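Local coordinates for protein 3-keto-5-aminohexanoate cleavage enzyme (Ralstonia eutropha, PDB 3C6C) that probably cleaves 3-keto-5-aminohexanoate or a related beta-keto acid, as a metal-dependent TIM-barrel enzyme of the BKACE family, at residues A[252-257]-A[290-295]; A[226-231]-A[258-263]. All blocks are in the same frame, centred on the assembly; numbering follows the deposited sequence.

Contact 1 of 2, residues A[252-257]-A[290-295]; sequences PMMAQA and RTVIEH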
ATOM      1  N   PRO A 252     -19.481  -2.338   5.202  1.00 16.99           N
ATOM      2  CA  PRO A 252     -18.182  -1.731   4.874  1.00 17.16           C
ATOM      3  C   PRO A 252     -17.417  -2.485   3.787  1.00 16.77           C
ATOM      4  O   PRO A 252     -16.881  -1.876   2.853  1.00 15.02           O
ATOM      5  CB  PRO A 252     -17.441  -1.763   6.227  1.00 17.31           C
ATOM      6  CG  PRO A 252     -18.560  -1.623   7.208  1.00 18.77           C
ATOM      7  CD  PRO A 252     -19.609  -2.544   6.653  1.00 19.93           C
HETATM    8  N   MSE A 253     -17.369  -3.808   3.876  1.00 17.83           N
HETATM    9  CA  MSE A 253     -16.597  -4.552   2.879  1.00 18.66           C
HETATM   10  C   MSE A 253     -17.265  -4.534   1.509  1.00 17.73           C
HETATM   11  O   MSE A 253     -16.603  -4.510   0.476  1.00 17.11           O
HETATM   12  CB  MSE A 253     -16.285  -5.974   3.324  1.00 19.83           C
HETATM   13  CG  MSE A 253     -15.227  -6.056   4.448  1.00 21.76           C
HETATM   14 SE   MSE A 253     -13.518  -5.155   4.211  0.75 12.60          SE
HETATM   15  CE  MSE A 253     -13.833  -3.506   4.872  1.00 19.94           C
HETATM   16  N   MSE A 254     -18.589  -4.516   1.507  1.00 14.44           N
HETATM   17  CA  MSE A 254     -19.352  -4.376   0.257  1.00 15.41           C
HETATM   18  C   MSE A 254     -19.003  -3.057  -0.450  1.00 15.77           C
HETATM   19  O   MSE A 254     -18.676  -3.025  -1.647  1.00 16.34           O
HETATM   20  CB  MSE A 254     -20.865  -4.450   0.557  1.00 15.05           C
HETATM   21  CG  MSE A 254     -21.831  -4.272  -0.648  1.00 15.49           C
HETATM   22 SE   MSE A 254     -22.169  -2.438  -1.093  0.75 12.44          SE
HETATM   23  CE  MSE A 254     -22.800  -1.769   0.602  1.00 16.26           C
ATOM     24  N   ALA A 255     -19.047  -1.971   0.309  1.00 17.39           N
ATOM     25  CA  ALA A 255     -18.787  -0.648  -0.278  1.00 15.39           C
ATOM     26  C   ALA A 255     -17.337  -0.578  -0.769  1.00 16.27           C
ATOM     27  O   ALA A 255     -17.027  -0.033  -1.841  1.00 14.56           O
ATOM     28  CB  ALA A 255     -19.109   0.517   0.725  1.00 16.81           C
ATOM     29  N   GLN A 256     -16.451  -1.167   0.013  1.00 16.05           N
ATOM     30  CA  GLN A 256     -15.002  -1.102  -0.271  1.00 18.04           C
ATOM     31  C   GLN A 256     -14.675  -1.882  -1.532  1.00 17.13           C
ATOM     32  O   GLN A 256     -13.914  -1.415  -2.392  1.00 17.83           O
ATOM     33  CB  GLN A 256     -14.152  -1.627   0.910  1.00 17.82           C
ATOM     34  CG  GLN A 256     -12.667  -1.434   0.654  1.00 17.34           C
ATOM     35  CD  GLN A 256     -12.332   0.017   0.478  1.00 18.25           C
ATOM     36  OE1 GLN A 256     -12.114   0.725   1.470  1.00 16.74           O
ATOM     37  NE2 GLN A 256     -12.322   0.496  -0.777  1.00 16.24           N
ATOM     38  N   ALA A 257     -15.327  -3.025  -1.694  1.00 16.52           N
ATOM     39  CA  ALA A 257     -15.171  -3.820  -2.925  1.00 16.80           C
ATOM     40  C   ALA A 257     -15.691  -3.047  -4.129  1.00 16.78           C
ATOM     41  O   ALA A 257     -15.015  -2.949  -5.150  1.00 18.51           O
ATOM     42  CB  ALA A 257     -15.847  -5.206  -2.824  1.00 15.12           C
ATOM     43  N   ARG A 290     -27.648  -2.178  -2.603  1.00 16.85           N
ATOM     44  CA  ARG A 290     -28.039  -1.605  -3.911  1.00 16.33           C
ATOM     45  C   ARG A 290     -28.093  -0.085  -3.860  1.00 15.62           C
ATOM     46  O   ARG A 290     -27.588   0.625  -4.757  1.00 15.76           O
ATOM     47  CB  ARG A 290     -29.351  -2.208  -4.411  1.00 16.50           C
ATOM     48  CG  ARG A 290     -29.855  -1.555  -5.684  1.00 17.15           C
ATOM     49  CD  ARG A 290     -31.070  -2.272  -6.163  1.00 20.10           C
ATOM     50  NE  ARG A 290     -31.749  -1.503  -7.193  1.00 23.02           N
ATOM     51  CZ  ARG A 290     -32.911  -1.848  -7.726  1.00 28.90           C
ATOM     52  NH1 ARG A 290     -33.505  -2.973  -7.356  1.00 24.96           N
ATOM     53  NH2 ARG A 290     -33.459  -1.084  -8.656  1.00 30.62           N
ATOM     54  N   THR A 291     -28.683   0.413  -2.780  1.00 14.64           N
ATOM     55  CA  THR A 291     -28.781   1.854  -2.543  1.00 13.58           C
ATOM     56  C   THR A 291     -27.401   2.518  -2.467  1.00 15.38           C
ATOM     57  O   THR A 291     -27.140   3.546  -3.093  1.00 15.61           O
ATOM     58  CB  THR A 291     -29.623   2.155  -1.289  1.00 15.85           C
ATOM     59  OG1 THR A 291     -30.977   1.748  -1.530  1.00 17.02           O
ATOM     60  CG2 THR A 291     -29.582   3.654  -0.950  1.00 18.26           C
ATOM     61  N   VAL A 292     -26.503   1.887  -1.724  1.00 14.97           N
ATOM     62  CA  VAL A 292     -25.136   2.372  -1.607  1.00 15.28           C
ATOM     63  C   VAL A 292     -24.449   2.410  -2.981  1.00 15.17           C
ATOM     64  O   VAL A 292     -23.886   3.433  -3.399  1.00 15.07           O
ATOM     65  CB  VAL A 292     -24.297   1.573  -0.564  1.00 15.33           C
ATOM     66  CG1 VAL A 292     -22.798   1.965  -0.710  1.00 14.78           C
ATOM     67  CG2 VAL A 292     -24.827   1.832   0.890  1.00 16.37           C
ATOM     68  N   ILE A 293     -24.530   1.306  -3.699  1.00 15.01           N
ATOM     69  CA  ILE A 293     -23.891   1.173  -5.039  1.00 16.18           C
ATOM     70  C   ILE A 293     -24.391   2.257  -6.011  1.00 17.60           C
ATOM     71  O   ILE A 293     -23.623   2.908  -6.720  1.00 15.76           O
ATOM     72  CB  ILE A 293     -24.094  -0.290  -5.592  1.00 14.69           C
ATOM     73  CG1 ILE A 293     -23.253  -1.272  -4.753  1.00 16.28           C
ATOM     74  CG2 ILE A 293     -23.735  -0.409  -7.095  1.00 15.55           C
ATOM     75  CD1 ILE A 293     -23.659  -2.747  -4.947  1.00 17.69           C
ATOM     76  N   GLU A 294     -25.696   2.466  -5.990  1.00 15.64           N
ATOM     77  CA  GLU A 294     -26.320   3.489  -6.842  1.00 16.94           C
ATOM     78  C   GLU A 294     -25.894   4.902  -6.424  1.00 16.31           C
ATOM     79  O   GLU A 294     -25.561   5.755  -7.265  1.00 15.48           O
ATOM     80  CB  GLU A 294     -27.836   3.324  -6.831  1.00 16.18           C
ATOM     81  CG  GLU A 294     -28.281   2.014  -7.534  1.00 15.28           C
ATOM     82  CD  GLU A 294     -29.758   1.727  -7.464  1.00 23.65           C
ATOM     83  OE1 GLU A 294     -30.486   2.422  -6.723  1.00 21.22           O
ATOM     84  OE2 GLU A 294     -30.187   0.758  -8.133  1.00 20.25           O
ATOM     85  N   HIS A 295     -25.862   5.138  -5.116  1.00 14.42           N
ATOM     86  CA  HIS A 295     -25.485   6.458  -4.582  1.00 15.97           C
ATOM     87  C   HIS A 295     -24.013   6.772  -4.953  1.00 14.68           C
ATOM     88  O   HIS A 295     -23.604   7.940  -5.059  1.00 15.49           O
ATOM     89  CB  HIS A 295     -25.716   6.559  -3.055  1.00 15.97           C
ATOM     90  CG  HIS A 295     -27.149   6.793  -2.667  1.00 14.23           C
ATOM     91  ND1 HIS A 295     -28.189   6.688  -3.565  1.00 22.51           N
ATOM     92  CD2 HIS A 295     -27.707   7.150  -1.487  1.00 21.62           C
ATOM     93  CE1 HIS A 295     -29.330   6.962  -2.948  1.00 25.91           C
ATOM     94  NE2 HIS A 295     -29.066   7.246  -1.687  1.00 17.32           N
TER

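Contact 2 of 2, residues A[226-231]-A[258-263]; sequences ETMIYQ and ALLGGN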
ATOM      1  N   GLU A 226      -6.749  -2.415   3.432  1.00 18.63           N
ATOM      2  CA  GLU A 226      -5.376  -2.744   3.103  1.00 17.89           C
ATOM      3  C   GLU A 226      -5.293  -4.180   2.611  1.00 16.44           C
ATOM      4  O   GLU A 226      -4.560  -4.496   1.661  1.00 17.30           O
ATOM      5  CB  GLU A 226      -4.444  -2.497   4.302  1.00 19.42           C
ATOM      6  CG  GLU A 226      -4.237  -1.028   4.597  1.00 20.88           C
ATOM      7  CD  GLU A 226      -5.209  -0.447   5.648  1.00 25.64           C
ATOM      8  OE1 GLU A 226      -6.359  -0.951   5.873  1.00 23.69           O
ATOM      9  OE2 GLU A 226      -4.819   0.563   6.276  1.00 30.93           O
ATOM     10  N   THR A 227      -6.070  -5.048   3.249  1.00 15.97           N
ATOM     11  CA  THR A 227      -6.083  -6.451   2.889  1.00 18.71           C
ATOM     12  C   THR A 227      -6.644  -6.597   1.492  1.00 17.75           C
ATOM     13  O   THR A 227      -6.092  -7.303   0.656  1.00 17.17           O
ATOM     14  CB  THR A 227      -6.908  -7.312   3.876  1.00 19.04           C
ATOM     15  OG1 THR A 227      -6.324  -7.229   5.177  1.00 19.11           O
ATOM     16  CG2 THR A 227      -6.959  -8.776   3.421  1.00 18.06           C
HETATM   17  N   MSE A 228      -7.741  -5.894   1.262  1.00 19.30           N
HETATM   18  CA  MSE A 228      -8.452  -5.983  -0.013  1.00 19.07           C
HETATM   19  C   MSE A 228      -7.590  -5.489  -1.173  1.00 17.82           C
HETATM   20  O   MSE A 228      -7.501  -6.138  -2.214  1.00 18.75           O
HETATM   21  CB  MSE A 228      -9.788  -5.209   0.023  1.00 19.49           C
HETATM   22  CG  MSE A 228     -10.697  -5.664  -1.112  1.00 18.41           C
HETATM   23 SE   MSE A 228     -12.373  -4.759  -1.156  0.75 10.19          SE
HETATM   24  CE  MSE A 228     -13.066  -5.286   0.530  1.00 16.98           C
ATOM     25  N   ILE A 229      -6.891  -4.375  -0.971  1.00 18.99           N
ATOM     26  CA  ILE A 229      -6.027  -3.787  -2.026  1.00 19.43           C
ATOM     27  C   ILE A 229      -4.871  -4.730  -2.370  1.00 18.03           C
ATOM     28  O   ILE A 229      -4.542  -4.985  -3.536  1.00 19.01           O
ATOM     29  CB  ILE A 229      -5.442  -2.403  -1.604  1.00 20.03           C
ATOM     30  CG1 ILE A 229      -6.545  -1.349  -1.622  1.00 21.48           C
ATOM     31  CG2 ILE A 229      -4.288  -1.979  -2.542  1.00 26.93           C
ATOM     32  CD1 ILE A 229      -6.149  -0.011  -1.007  1.00 25.89           C
ATOM     33  N   TYR A 230      -4.274  -5.239  -1.305  1.00 18.81           N
ATOM     34  CA  TYR A 230      -3.095  -6.125  -1.420  1.00 17.71           C
ATOM     35  C   TYR A 230      -3.449  -7.400  -2.182  1.00 18.57           C
ATOM     36  O   TYR A 230      -2.782  -7.783  -3.159  1.00 18.28           O
ATOM     37  CB  TYR A 230      -2.501  -6.463  -0.046  1.00 19.15           C
ATOM     38  CG  TYR A 230      -1.596  -7.665  -0.089  1.00 15.34           C
ATOM     39  CD1 TYR A 230      -0.367  -7.609  -0.740  1.00 17.78           C
ATOM     40  CD2 TYR A 230      -1.967  -8.861   0.499  1.00 17.97           C
ATOM     41  CE1 TYR A 230       0.473  -8.731  -0.796  1.00 16.98           C
ATOM     42  CE2 TYR A 230      -1.158  -9.962   0.464  1.00 17.95           C
ATOM     43  CZ  TYR A 230       0.070  -9.902  -0.190  1.00 20.34           C
ATOM     44  OH  TYR A 230       0.865 -11.000  -0.220  1.00 20.01           O
ATOM     45  N   GLN A 231      -4.543  -8.025  -1.758  1.00 16.98           N
ATOM     46  CA  GLN A 231      -4.972  -9.269  -2.363  1.00 17.20           C
ATOM     47  C   GLN A 231      -5.481  -9.026  -3.787  1.00 18.66           C
ATOM     48  O   GLN A 231      -5.285  -9.846  -4.676  1.00 18.74           O
ATOM     49  CB  GLN A 231      -5.941 -10.061  -1.483  1.00 16.37           C
ATOM     50  CG  GLN A 231      -5.260 -10.613  -0.260  1.00 17.33           C
ATOM     51  CD  GLN A 231      -6.039 -11.616   0.580  1.00 19.21           C
ATOM     52  OE1 GLN A 231      -5.432 -12.417   1.294  1.00 19.80           O
ATOM     53  NE2 GLN A 231      -7.371 -11.555   0.545  1.00 16.78           N
ATOM     54  N   ALA A 258     -16.877  -2.463  -3.999  1.00 16.46           N
ATOM     55  CA  ALA A 258     -17.475  -1.690  -5.105  1.00 16.31           C
ATOM     56  C   ALA A 258     -16.510  -0.595  -5.539  1.00 17.82           C
ATOM     57  O   ALA A 258     -16.296  -0.370  -6.730  1.00 17.33           O
ATOM     58  CB  ALA A 258     -18.842  -1.094  -4.727  1.00 18.75           C
ATOM     59  N   LEU A 259     -15.926   0.061  -4.548  1.00 17.09           N
ATOM     60  CA  LEU A 259     -15.034   1.205  -4.797  1.00 16.83           C
ATOM     61  C   LEU A 259     -13.725   0.813  -5.534  1.00 18.46           C
ATOM     62  O   LEU A 259     -13.107   1.635  -6.234  1.00 20.44           O
ATOM     63  CB  LEU A 259     -14.706   1.921  -3.495  1.00 17.23           C
ATOM     64  CG  LEU A 259     -15.828   2.814  -2.937  1.00 16.30           C
ATOM     65  CD1 LEU A 259     -15.503   3.175  -1.481  1.00 19.04           C
ATOM     66  CD2 LEU A 259     -16.028   4.102  -3.777  1.00 16.90           C
ATOM     67  N   LEU A 260     -13.346  -0.441  -5.390  1.00 17.21           N
ATOM     68  CA  LEU A 260     -12.040  -0.974  -5.887  1.00 17.30           C
ATOM     69  C   LEU A 260     -12.173  -1.795  -7.166  1.00 18.46           C
ATOM     70  O   LEU A 260     -11.191  -2.351  -7.666  1.00 19.22           O
ATOM     71  CB  LEU A 260     -11.326  -1.758  -4.779  1.00 20.44           C
ATOM     72  CG  LEU A 260     -10.732  -0.887  -3.656  1.00 17.52           C
ATOM     73  CD1 LEU A 260     -10.195  -1.820  -2.549  1.00 19.18           C
ATOM     74  CD2 LEU A 260      -9.660   0.105  -4.206  1.00 21.83           C
ATOM     75  N   GLY A 261     -13.395  -1.846  -7.681  1.00 17.46           N
ATOM     76  CA  GLY A 261     -13.717  -2.545  -8.941  1.00 19.19           C
ATOM     77  C   GLY A 261     -14.122  -3.996  -8.823  1.00 18.04           C
ATOM     78  O   GLY A 261     -14.227  -4.742  -9.819  1.00 20.85           O
ATOM     79  N   GLY A 262     -14.361  -4.395  -7.582  1.00 16.25           N
ATOM     80  CA  GLY A 262     -14.828  -5.766  -7.277  1.00 17.35           C
ATOM     81  C   GLY A 262     -16.333  -5.890  -7.229  1.00 18.43           C
ATOM     82  O   GLY A 262     -17.077  -4.911  -7.246  1.00 17.64           O
ATOM     83  N   ASN A 263     -16.770  -7.136  -7.259  1.00 15.04           N
ATOM     84  CA  ASN A 263     -18.172  -7.450  -7.052  1.00 16.56           C
ATOM     85  C   ASN A 263     -18.389  -7.701  -5.573  1.00 17.31           C
ATOM     86  O   ASN A 263     -17.446  -7.675  -4.792  1.00 16.06           O
ATOM     87  CB  ASN A 263     -18.544  -8.629  -7.919  1.00 17.12           C
ATOM     88  CG  ASN A 263     -18.328  -8.302  -9.383  1.00 17.86           C
ATOM     89  OD1 ASN A 263     -18.865  -7.313  -9.879  1.00 17.16           O
ATOM     90  ND2 ASN A 263     -17.449  -9.057 -10.046  1.00 17.21           N
TER

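Contact 1 of 2, residues A[252-257]-A[290-295]
Met254, a selenomethionine, reaches from helix 250-260 into the angle between Val292 and Ile293 of helix 282-295. Its methyl CE settles against the branch point of Val292, 3.8 Å from CB, with both methyls of that valine also close by. The selenium serves the other neighbour: SE lies 4.0 Å from Ile293 CG1 and nearly as close to CD1, so one bent chain end spans two consecutive residues. The chi2 bend (-83°) sets SE beside Ile293, and the chi3 bend (-55°) folds CE toward Val292. Ala255 adds a lighter touch, CB to Val292 CG1 at 4.2 Å. No hydrogen bond crosses between the segments.

Away from this buried apolar patch the character changes. Arg290 and Glu294, partly exposed, form an i to i+4 salt bridge along their own helix: Arg290 NE to Glu294 OE2 is 2.9 Å and the N-H points almost straight at the oxygen, which it meets from above the carboxylate plane. Arg290 NH1 also bonds the carbonyl of Ala60.

The two near-parallel helices, inclined by 31° with axes 10.3 Å apart, pack side by side on the outside of the alpha/beta barrel. On the barrel side, Met254 and Ile293 both touch Val264 of strand 264-266, and Ile293 extends to Val300 of strand 299-300. Leu296 of a second subunit packs on Ala255, while helix 225-232 lies against Met253, Gln256 and Ala257.

Contact 2 of 2, residues A[226-231]-A[258-263]
With CG anti to the backbone N (chi1 -162°) and chi2 fully extended, the selenomethionine Met228 carries its selenium straight out from helix 225-232 to the side chain of Leu260; Leu260 in turn sets CG beside its own backbone N (chi1 -73°), bringing CD1 to meet it. That single methyl makes both contacts, Leu260 CD1 lying 3.9 Å from Met228 SE and 3.8 Å from Ile229 CG1. The leucine and isoleucine side chains cross at about a right angle, the leucine methyl meeting the CG1 methylene of Ile229.

Leu260 lies near the C-terminal end of helix 250-260. Gly261 follows with positive phi (91°) in a Schellman motif, a backbone shape at which a side chain would press on the preceding carbonyl oxygen. The turn leads toward Asn263, whose side chain bonds Gln240 and the backbone N of Ile25. This is packing of consecutive helices on the outside of the barrel, close to strand 240-244 that links them: its Trp241 touches both Met228 and Leu260. On the subunit side, Thr225 of a second subunit packs on Leu260, and Ile229 meets its own counterpart there.

No hydrogen bond or salt bridge joins 226-231 to 258-263. Their association rests on dispersion and the burial of apolar surface, while polar ties lie around it, such as Leu260 O to Arg232 NH1 and Glu226 to Arg232 of the second subunit.

From the N terminus, the chain runs through the earlier strands and helices of the barrel to helix 225-232, passes through strand 240-244 and enters helix 250-260, whose C-terminal end folds back on helix 225-232: contact 2 closes that loop. Contact 1 closes a second one, from the earlier part of helix 250-260 through strand 264-266 to helix 282-295. Because 252-257 precedes 258-263, the two loops cross. Helix 250-260 thus lies between its two helical neighbours in this alpha/beta barrel, linking three successive helices outside the strands. The contacts also touch directly: Ala257 CA packs on Met228 SE, and Ala257 O probably accepts a hydrogen bond from Gly262 N. Both meet the second subunit.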